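Local coordinates for F-BAR domain only protein 1 (Danio rerio, PDB 5JP2) that probably acts early in clathrin-mediated endocytosis, its mu homology domain binding a peptide of Eps15, and may thereby regulate Bmp signalling, at residues 27-41 and 138-150. Residues are numbered along the deposited sequence; the frame is centred on the assembly and turned at random.
Sequences INAYFRGGEHNRCLV and QDPSRAPLLLSAE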
ATOM      1  N   ILE B  27       2.594  -0.873   4.586  1.00 29.69           N
ATOM      2  CA  ILE B  27       3.591  -0.190   5.386  1.00 20.57           C
ATOM      3  C   ILE B  27       3.537  -0.689   6.822  1.00 30.53           C
ATOM      4  O   ILE B  27       2.472  -0.729   7.445  1.00 25.87           O
ATOM      5  CB  ILE B  27       3.444   1.343   5.309  1.00 24.93           C
ATOM      6  CG1 ILE B  27       4.558   2.007   6.116  1.00 26.19           C
ATOM      7  CG2 ILE B  27       2.064   1.802   5.728  1.00 32.86           C
ATOM      8  CD1 ILE B  27       4.741   3.458   5.861  1.00 29.93           C
ATOM      9  N   ASN B  28       4.692  -1.091   7.329  1.00 31.24           N
ATOM     10  CA  ASN B  28       4.879  -1.432   8.725  1.00 22.82           C
ATOM     11  C   ASN B  28       5.724  -0.339   9.356  1.00 19.20           C
ATOM     12  O   ASN B  28       6.644   0.180   8.733  1.00 24.60           O
ATOM     13  CB  ASN B  28       5.565  -2.784   8.881  1.00 30.84           C
ATOM     14  CG  ASN B  28       4.661  -3.940   8.557  1.00 24.72           C
ATOM     15  OD1 ASN B  28       3.450  -3.825   8.594  1.00 48.19           O
ATOM     16  ND2 ASN B  28       5.249  -5.081   8.305  1.00 38.67           N
ATOM     17  N   ALA B  29       5.398   0.040  10.576  1.00 28.51           N
ATOM     18  CA  ALA B  29       6.161   1.099  11.209  1.00 26.04           C
ATOM     19  C   ALA B  29       6.179   0.872  12.711  1.00 25.10           C
ATOM     20  O   ALA B  29       5.296   0.220  13.262  1.00 25.84           O
ATOM     21  CB  ALA B  29       5.590   2.480  10.882  1.00 26.10           C
ATOM     22  N   TYR B  30       7.219   1.382  13.357  1.00 24.08           N
ATOM     23  CA  TYR B  30       7.319   1.337  14.808  1.00 24.93           C
ATOM     24  C   TYR B  30       7.925   2.626  15.321  1.00 28.35           C
ATOM     25  O   TYR B  30       9.042   2.978  14.949  1.00 32.46           O
ATOM     26  CB  TYR B  30       8.145   0.140  15.272  1.00 27.58           C
ATOM     27  CG  TYR B  30       8.154  -0.007  16.767  1.00 33.99           C
ATOM     28  CD1 TYR B  30       6.972  -0.044  17.476  1.00 36.91           C
ATOM     29  CD2 TYR B  30       9.335  -0.148  17.465  1.00 53.46           C
ATOM     30  CE1 TYR B  30       6.958  -0.182  18.830  1.00 40.49           C
ATOM     31  CE2 TYR B  30       9.335  -0.297  18.834  1.00 62.39           C
ATOM     32  CZ  TYR B  30       8.137  -0.314  19.512  1.00 63.01           C
ATOM     33  OH  TYR B  30       8.108  -0.462  20.881  1.00 51.40           O
ATOM     34  N   PHE B  31       7.202   3.308  16.189  1.00 34.21           N
ATOM     35  CA  PHE B  31       7.697   4.485  16.872  1.00 31.14           C
ATOM     36  C   PHE B  31       7.995   4.085  18.304  1.00 33.50           C
ATOM     37  O   PHE B  31       7.090   3.679  19.037  1.00 34.20           O
ATOM     38  CB  PHE B  31       6.678   5.614  16.813  1.00 29.15           C
ATOM     39  CG  PHE B  31       6.462   6.166  15.435  1.00 25.63           C
ATOM     40  CD1 PHE B  31       5.573   5.569  14.558  1.00 25.56           C
ATOM     41  CD2 PHE B  31       7.118   7.303  15.027  1.00 28.01           C
ATOM     42  CE1 PHE B  31       5.363   6.093  13.302  1.00 19.03           C
ATOM     43  CE2 PHE B  31       6.911   7.821  13.771  1.00 29.15           C
ATOM     44  CZ  PHE B  31       6.035   7.214  12.909  1.00 22.95           C
ATOM     45  N   ARG B  32       9.267   4.160  18.684  1.00 41.19           N
ATOM     46  CA  ARG B  32       9.693   3.586  19.951  1.00 45.60           C
ATOM     47  C   ARG B  32       9.184   4.384  21.137  1.00 47.66           C
ATOM     48  O   ARG B  32       8.880   3.810  22.182  1.00 46.97           O
ATOM     49  CB  ARG B  32      11.216   3.489  20.001  1.00 58.60           C
ATOM     50  CG  ARG B  32      11.812   2.555  18.970  1.00 90.20           C
ATOM     51  CD  ARG B  32      13.230   2.137  19.355  1.00104.99           C
ATOM     52  NE  ARG B  32      13.285   1.666  20.735  1.00103.11           N
ATOM     53  CZ  ARG B  32      12.896   0.457  21.131  1.00101.55           C
ATOM     54  NH1 ARG B  32      12.971   0.125  22.411  1.00 82.33           N
ATOM     55  NH2 ARG B  32      12.428  -0.419  20.251  1.00 92.73           N
ATOM     56  N   GLY B  33       9.094   5.695  21.009  1.00 51.90           N
ATOM     57  CA  GLY B  33       8.700   6.487  22.148  1.00 59.47           C
ATOM     58  C   GLY B  33       9.906   6.834  23.002  1.00 71.16           C
ATOM     59  O   GLY B  33      11.041   6.867  22.532  1.00 69.15           O
ATOM     60  N   GLY B  34       9.650   7.084  24.279  1.00 66.81           N
ATOM     61  CA  GLY B  34      10.773   7.459  25.096  1.00 76.39           C
ATOM     62  C   GLY B  34      11.308   8.826  24.699  1.00 87.51           C
ATOM     63  O   GLY B  34      10.601   9.679  24.163  1.00 80.05           O
ATOM     64  N   GLU B  35      12.597   9.017  24.964  1.00 91.84           N
ATOM     65  CA  GLU B  35      13.210  10.320  24.764  1.00 98.82           C
ATOM     66  C   GLU B  35      13.090  10.773  23.323  1.00 94.65           C
ATOM     67  O   GLU B  35      12.438  11.779  23.030  1.00 89.15           O
ATOM     68  CB  GLU B  35      14.689  10.290  25.148  1.00116.39           C
ATOM     69  CG  GLU B  35      14.981  10.281  26.631  1.00147.53           C
ATOM     70  CD  GLU B  35      16.413  10.680  26.912  1.00160.97           C
ATOM     71  OE1 GLU B  35      17.086  11.131  25.963  1.00158.72           O
ATOM     72  OE2 GLU B  35      16.867  10.545  28.067  1.00160.74           O
ATOM     73  N   HIS B  36      13.692  10.011  22.421  1.00 95.90           N
ATOM     74  CA  HIS B  36      13.844  10.440  21.042  1.00102.17           C
ATOM     75  C   HIS B  36      12.746   9.930  20.124  1.00 68.77           C
ATOM     76  O   HIS B  36      12.665  10.390  18.986  1.00 61.72           O
ATOM     77  CB  HIS B  36      15.201   9.960  20.521  1.00121.95           C
ATOM     78  CG  HIS B  36      16.325  10.174  21.486  1.00135.10           C
ATOM     79  ND1 HIS B  36      16.777  11.426  21.843  1.00131.63           N
ATOM     80  CD2 HIS B  36      17.079   9.289  22.180  1.00136.49           C
ATOM     81  CE1 HIS B  36      17.765  11.302  22.711  1.00128.54           C
ATOM     82  NE2 HIS B  36      17.968  10.015  22.931  1.00136.62           N
ATOM     83  N   ASN B  37      11.889   9.030  20.600  1.00 69.87           N
ATOM     84  CA  ASN B  37      10.814   8.450  19.800  1.00 58.97           C
ATOM     85  C   ASN B  37      11.316   8.058  18.415  1.00 65.58           C
ATOM     86  O   ASN B  37      10.805   8.509  17.391  1.00 61.26           O
ATOM     87  CB  ASN B  37       9.632   9.410  19.702  1.00 70.17           C
ATOM     88  CG  ASN B  37       8.407   8.770  19.076  1.00 53.88           C
ATOM     89  OD1 ASN B  37       8.141   7.588  19.267  1.00 47.60           O
ATOM     90  ND2 ASN B  37       7.655   9.556  18.325  1.00 48.36           N
ATOM     91  N   ARG B  38      12.346   7.217  18.389  1.00 73.43           N
ATOM     92  CA  ARG B  38      12.927   6.798  17.124  1.00 53.73           C
ATOM     93  C   ARG B  38      11.964   5.866  16.401  1.00 49.85           C
ATOM     94  O   ARG B  38      11.154   5.177  17.026  1.00 47.49           O
ATOM     95  CB  ARG B  38      14.269   6.098  17.344  1.00 57.00           C
ATOM     96  CG  ARG B  38      15.434   7.034  17.641  1.00 84.94           C
ATOM     97  CD  ARG B  38      16.608   6.280  18.252  1.00115.90           C
ATOM     98  NE  ARG B  38      17.669   7.162  18.734  1.00148.33           N
ATOM     99  CZ  ARG B  38      18.644   6.768  19.548  1.00176.18           C
ATOM    100  NH1 ARG B  38      18.690   5.508  19.958  1.00187.32           N
ATOM    101  NH2 ARG B  38      19.571   7.626  19.957  1.00184.15           N
ATOM    102  N   CYS B  39      12.056   5.825  15.072  1.00 49.28           N
ATOM    103  CA  CYS B  39      11.110   5.013  14.327  1.00 49.12           C
ATOM    104  C   CYS B  39      11.795   4.180  13.254  1.00 31.56           C
ATOM    105  O   CYS B  39      12.886   4.489  12.790  1.00 36.16           O
ATOM    106  CB  CYS B  39      10.014   5.867  13.692  1.00 55.17           C
ATOM    107  SG  CYS B  39      10.374   6.416  12.068  1.00 57.22           S
ATOM    108  N   LEU B  40      11.123   3.098  12.888  1.00 30.10           N
ATOM    109  CA  LEU B  40      11.504   2.235  11.783  1.00 35.68           C
ATOM    110  C   LEU B  40      10.327   2.097  10.827  1.00 25.20           C
ATOM    111  O   LEU B  40       9.200   1.883  11.265  1.00 29.15           O
ATOM    112  CB  LEU B  40      11.908   0.857  12.297  1.00 39.98           C
ATOM    113  CG  LEU B  40      12.740   0.838  13.575  1.00 63.26           C
ATOM    114  CD1 LEU B  40      12.551  -0.471  14.331  1.00 53.58           C
ATOM    115  CD2 LEU B  40      14.198   1.053  13.228  1.00 70.45           C
ATOM    116  N   VAL B  41      10.587   2.177   9.530  1.00 24.98           N
ATOM    117  CA  VAL B  41       9.561   2.019   8.508  1.00 27.09           C
ATOM    118  C   VAL B  41       9.976   0.950   7.494  1.00 27.22           C
ATOM    119  O   VAL B  41      11.109   0.958   7.007  1.00 35.00           O
ATOM    120  CB  VAL B  41       9.282   3.358   7.804  1.00 27.86           C
ATOM    121  CG1 VAL B  41       8.272   3.162   6.700  1.00 26.88           C
ATOM    122  CG2 VAL B  41       8.774   4.358   8.792  1.00 21.89           C
ATOM    123  N   GLN B 138      14.913   4.422   8.669  1.00 44.23           N
ATOM    124  CA  GLN B 138      14.817   4.895  10.043  1.00 41.12           C
ATOM    125  C   GLN B 138      14.439   6.367  10.100  1.00 50.07           C
ATOM    126  O   GLN B 138      14.424   6.958  11.178  1.00 56.34           O
ATOM    127  CB  GLN B 138      16.129   4.648  10.779  1.00 57.23           C
ATOM    128  CG  GLN B 138      16.472   3.180  10.901  1.00 60.12           C
ATOM    129  CD  GLN B 138      17.732   2.934  11.694  1.00 79.03           C
ATOM    130  OE1 GLN B 138      18.511   3.853  11.942  1.00 91.35           O
ATOM    131  NE2 GLN B 138      17.937   1.690  12.108  1.00 75.43           N
ATOM    132  N   ASP B 139      14.171   6.971   8.950  1.00 62.15           N
ATOM    133  CA  ASP B 139      13.803   8.374   8.861  1.00 56.16           C
ATOM    134  C   ASP B 139      12.286   8.488   8.938  1.00 58.47           C
ATOM    135  O   ASP B 139      11.595   7.993   8.044  1.00 68.16           O
ATOM    136  CB  ASP B 139      14.311   8.949   7.549  1.00 53.59           C
ATOM    137  CG  ASP B 139      14.180  10.443   7.474  1.00 79.18           C
ATOM    138  OD1 ASP B 139      13.415  11.038   8.259  1.00101.87           O
ATOM    139  OD2 ASP B 139      14.844  11.035   6.604  1.00 88.73           O
ATOM    140  N   PRO B 140      11.729   9.138   9.966  1.00 58.00           N
ATOM    141  CA  PRO B 140      10.264   9.250  10.048  1.00 48.26           C
ATOM    142  C   PRO B 140       9.651   9.940   8.858  1.00 45.63           C
ATOM    143  O   PRO B 140       8.447   9.811   8.639  1.00 48.10           O
ATOM    144  CB  PRO B 140      10.043  10.047  11.341  1.00 53.83           C
ATOM    145  CG  PRO B 140      11.347  10.675  11.642  1.00 39.62           C
ATOM    146  CD  PRO B 140      12.391   9.759  11.114  1.00 74.12           C
ATOM    147  N   SER B 141      10.443  10.656   8.070  1.00 52.40           N
ATOM    148  CA  SER B 141       9.926  11.329   6.891  1.00 65.42           C
ATOM    149  C   SER B 141       9.301  10.374   5.895  1.00 55.33           C
ATOM    150  O   SER B 141       8.618  10.822   4.973  1.00 47.75           O
ATOM    151  CB  SER B 141      11.048  12.054   6.192  1.00 69.91           C
ATOM    152  OG  SER B 141      12.006  11.132   5.730  1.00 89.36           O
ATOM    153  N   ARG B 142       9.554   9.083   6.027  1.00 54.75           N
ATOM    154  CA  ARG B 142       8.951   8.101   5.148  1.00 55.68           C
ATOM    155  C   ARG B 142       7.595   7.636   5.651  1.00 48.57           C
ATOM    156  O   ARG B 142       6.881   6.953   4.921  1.00 62.28           O
ATOM    157  CB  ARG B 142       9.872   6.888   4.986  1.00 66.45           C
ATOM    158  CG  ARG B 142      11.145   7.024   4.120  1.00 84.02           C
ATOM    159  CD  ARG B 142      11.730   8.418   3.965  1.00 94.21           C
ATOM    160  NE  ARG B 142      12.815   8.423   2.984  1.00106.86           N
ATOM    161  CZ  ARG B 142      13.379   9.518   2.485  1.00104.80           C
ATOM    162  NH1 ARG B 142      12.966  10.720   2.860  1.00 90.39           N
ATOM    163  NH2 ARG B 142      14.357   9.410   1.598  1.00101.78           N
ATOM    164  N   ALA B 143       7.228   7.977   6.845  1.00 43.19           N
ATOM    165  CA  ALA B 143       5.967   7.502   7.383  1.00 35.31           C
ATOM    166  C   ALA B 143       4.897   8.554   7.204  1.00 36.70           C
ATOM    167  O   ALA B 143       5.093   9.696   7.618  1.00 48.56           O
ATOM    168  CB  ALA B 143       6.107   7.165   8.860  1.00 35.44           C
ATOM    169  N   PRO B 144       3.760   8.218   6.609  1.00 32.33           N
ATOM    170  CA  PRO B 144       2.737   9.240   6.371  1.00 27.11           C
ATOM    171  C   PRO B 144       2.108   9.783   7.638  1.00 31.14           C
ATOM    172  O   PRO B 144       1.665  10.938   7.663  1.00 36.32           O
ATOM    173  CB  PRO B 144       1.710   8.503   5.509  1.00 36.56           C
ATOM    174  CG  PRO B 144       1.918   7.098   5.787  1.00 37.03           C
ATOM    175  CD  PRO B 144       3.360   6.908   6.089  1.00 32.04           C
ATOM    176  N   LEU B 145       2.041   8.994   8.691  1.00 40.62           N
ATOM    177  CA  LEU B 145       1.394   9.407   9.920  1.00 21.51           C
ATOM    178  C   LEU B 145       2.397   9.281  11.056  1.00 27.06           C
ATOM    179  O   LEU B 145       2.895   8.188  11.334  1.00 28.44           O
ATOM    180  CB  LEU B 145       0.153   8.557  10.168  1.00 25.30           C
ATOM    181  CG  LEU B 145      -0.696   8.911  11.371  1.00 21.28           C
ATOM    182  CD1 LEU B 145      -1.222  10.293  11.235  1.00 21.14           C
ATOM    183  CD2 LEU B 145      -1.810   7.926  11.541  1.00 25.27           C
ATOM    184  N   LEU B 146       2.722  10.399  11.675  1.00 29.70           N
ATOM    185  CA  LEU B 146       3.675  10.428  12.765  1.00 31.09           C
ATOM    186  C   LEU B 146       2.948  10.182  14.069  1.00 33.18           C
ATOM    187  O   LEU B 146       1.913  10.791  14.317  1.00 32.34           O
ATOM    188  CB  LEU B 146       4.401  11.760  12.811  1.00 41.92           C
ATOM    189  CG  LEU B 146       5.799  11.631  12.247  1.00 46.47           C
ATOM    190  CD1 LEU B 146       5.708  11.348  10.776  1.00 41.15           C
ATOM    191  CD2 LEU B 146       6.602  12.874  12.542  1.00 58.19           C
ATOM    192  N   LEU B 147       3.482   9.275  14.882  1.00 30.86           N
ATOM    193  CA  LEU B 147       2.887   8.906  16.156  1.00 21.68           C
ATOM    194  C   LEU B 147       3.849   9.180  17.302  1.00 27.52           C
ATOM    195  O   LEU B 147       5.043   8.898  17.198  1.00 34.04           O
ATOM    196  CB  LEU B 147       2.510   7.432  16.186  1.00 24.05           C
ATOM    197  CG  LEU B 147       1.688   6.890  15.036  1.00 22.20           C
ATOM    198  CD1 LEU B 147       1.349   5.460  15.294  1.00 17.97           C
ATOM    199  CD2 LEU B 147       0.461   7.726  14.832  1.00 21.75           C
ATOM    200  N   SER B 148       3.327   9.738  18.391  1.00 31.12           N
ATOM    201  CA  SER B 148       4.068   9.850  19.643  1.00 28.61           C
ATOM    202  C   SER B 148       3.176   9.433  20.796  1.00 28.90           C
ATOM    203  O   SER B 148       2.198  10.120  21.102  1.00 35.64           O
ATOM    204  CB  SER B 148       4.576  11.269  19.857  1.00 34.00           C
ATOM    205  OG  SER B 148       5.263  11.365  21.083  1.00 51.81           O
ATOM    206  N   ALA B 149       3.523   8.326  21.442  1.00 27.39           N
ATOM    207  CA  ALA B 149       2.804   7.807  22.592  1.00 30.17           C
ATOM    208  C   ALA B 149       3.606   8.011  23.874  1.00 36.39           C
ATOM    209  O   ALA B 149       4.834   7.964  23.872  1.00 39.16           O
ATOM    210  CB  ALA B 149       2.486   6.327  22.416  1.00 30.00           C
ATOM    211  N   GLU B 150       2.891   8.252  24.966  1.00 39.06           N
ATOM    212  CA  GLU B 150       3.478   8.447  26.282  1.00 56.36           C
ATOM    213  C   GLU B 150       2.665   7.656  27.290  1.00 55.51           C
ATOM    214  O   GLU B 150       1.472   7.438  27.099  1.00 50.07           O
ATOM    215  CB  GLU B 150       3.500   9.928  26.674  1.00 65.76           C
ATOM    216  CG  GLU B 150       4.400  10.780  25.805  1.00 58.84           C
ATOM    217  CD  GLU B 150       4.350  12.247  26.168  1.00 84.59           C
ATOM    218  OE1 GLU B 150       5.018  13.053  25.486  1.00 89.63           O
ATOM    219  OE2 GLU B 150       3.620  12.601  27.115  1.00 99.43           O
TER
HETATM  220  O   HOH W   1       5.685   6.404  20.266  1.00 32.79           O
HETATM  221  O   HOH W   2      13.854   7.078  14.045  1.00 54.89           O
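I27 and P144 meet tip to tip, I27 CD1 lying 3.7 Å from P144 CD. The I27 side chain reaches that far because CG1 stands anti to the backbone N (chi1 -177°). L254 and F247 extend this apolar patch.

F31 makes the largest contribution from 27-41. One face of its ring is covered by the backbone of strand 145-150, with L147 N standing 3.8 Å from the ring plane, over its centre. The F31 and L147 side chains cross at about a right angle, F31 CD1 touching L147 CB at 3.9 Å. The far end of the ring, CZ, packs on A143 CB at 4.0 Å. An alanine in place of F31 would probably open a gap next to the L147 backbone and take away the ring that packs on A143 CB. The neighbouring L146 also approaches the zinc ion held by H165 and C167.

N37 sits in the loop of the hairpin formed by strands 17-31 and 39-52. Its ND2 donates to L147 O at 2.9 Å, on a carbonyl lone pair and nearly straight (166°). That oxygen lies close to the N37 amide plane. N37 OD1 takes a weak bond from G33 N. It also lies 2.9 Å from a water oxygen that accepts from A149 N.

C39 SG rests against P140, 3.5 Å from P140 CA. L40 and Q138 run side by side, pointing the same way, with L40 CD2 against Q138 CG. V41 CG2 meets A143 CB from the strand that follows the loop.

The short strand segments 27-31 and 145-150 cross at -37° with axes 7.8 Å apart, joining the mixed sheet to the outer strand of a four-stranded one. The chemistry is mainly apolar, and the N37 bond and one water tie the loop to strand 145-150.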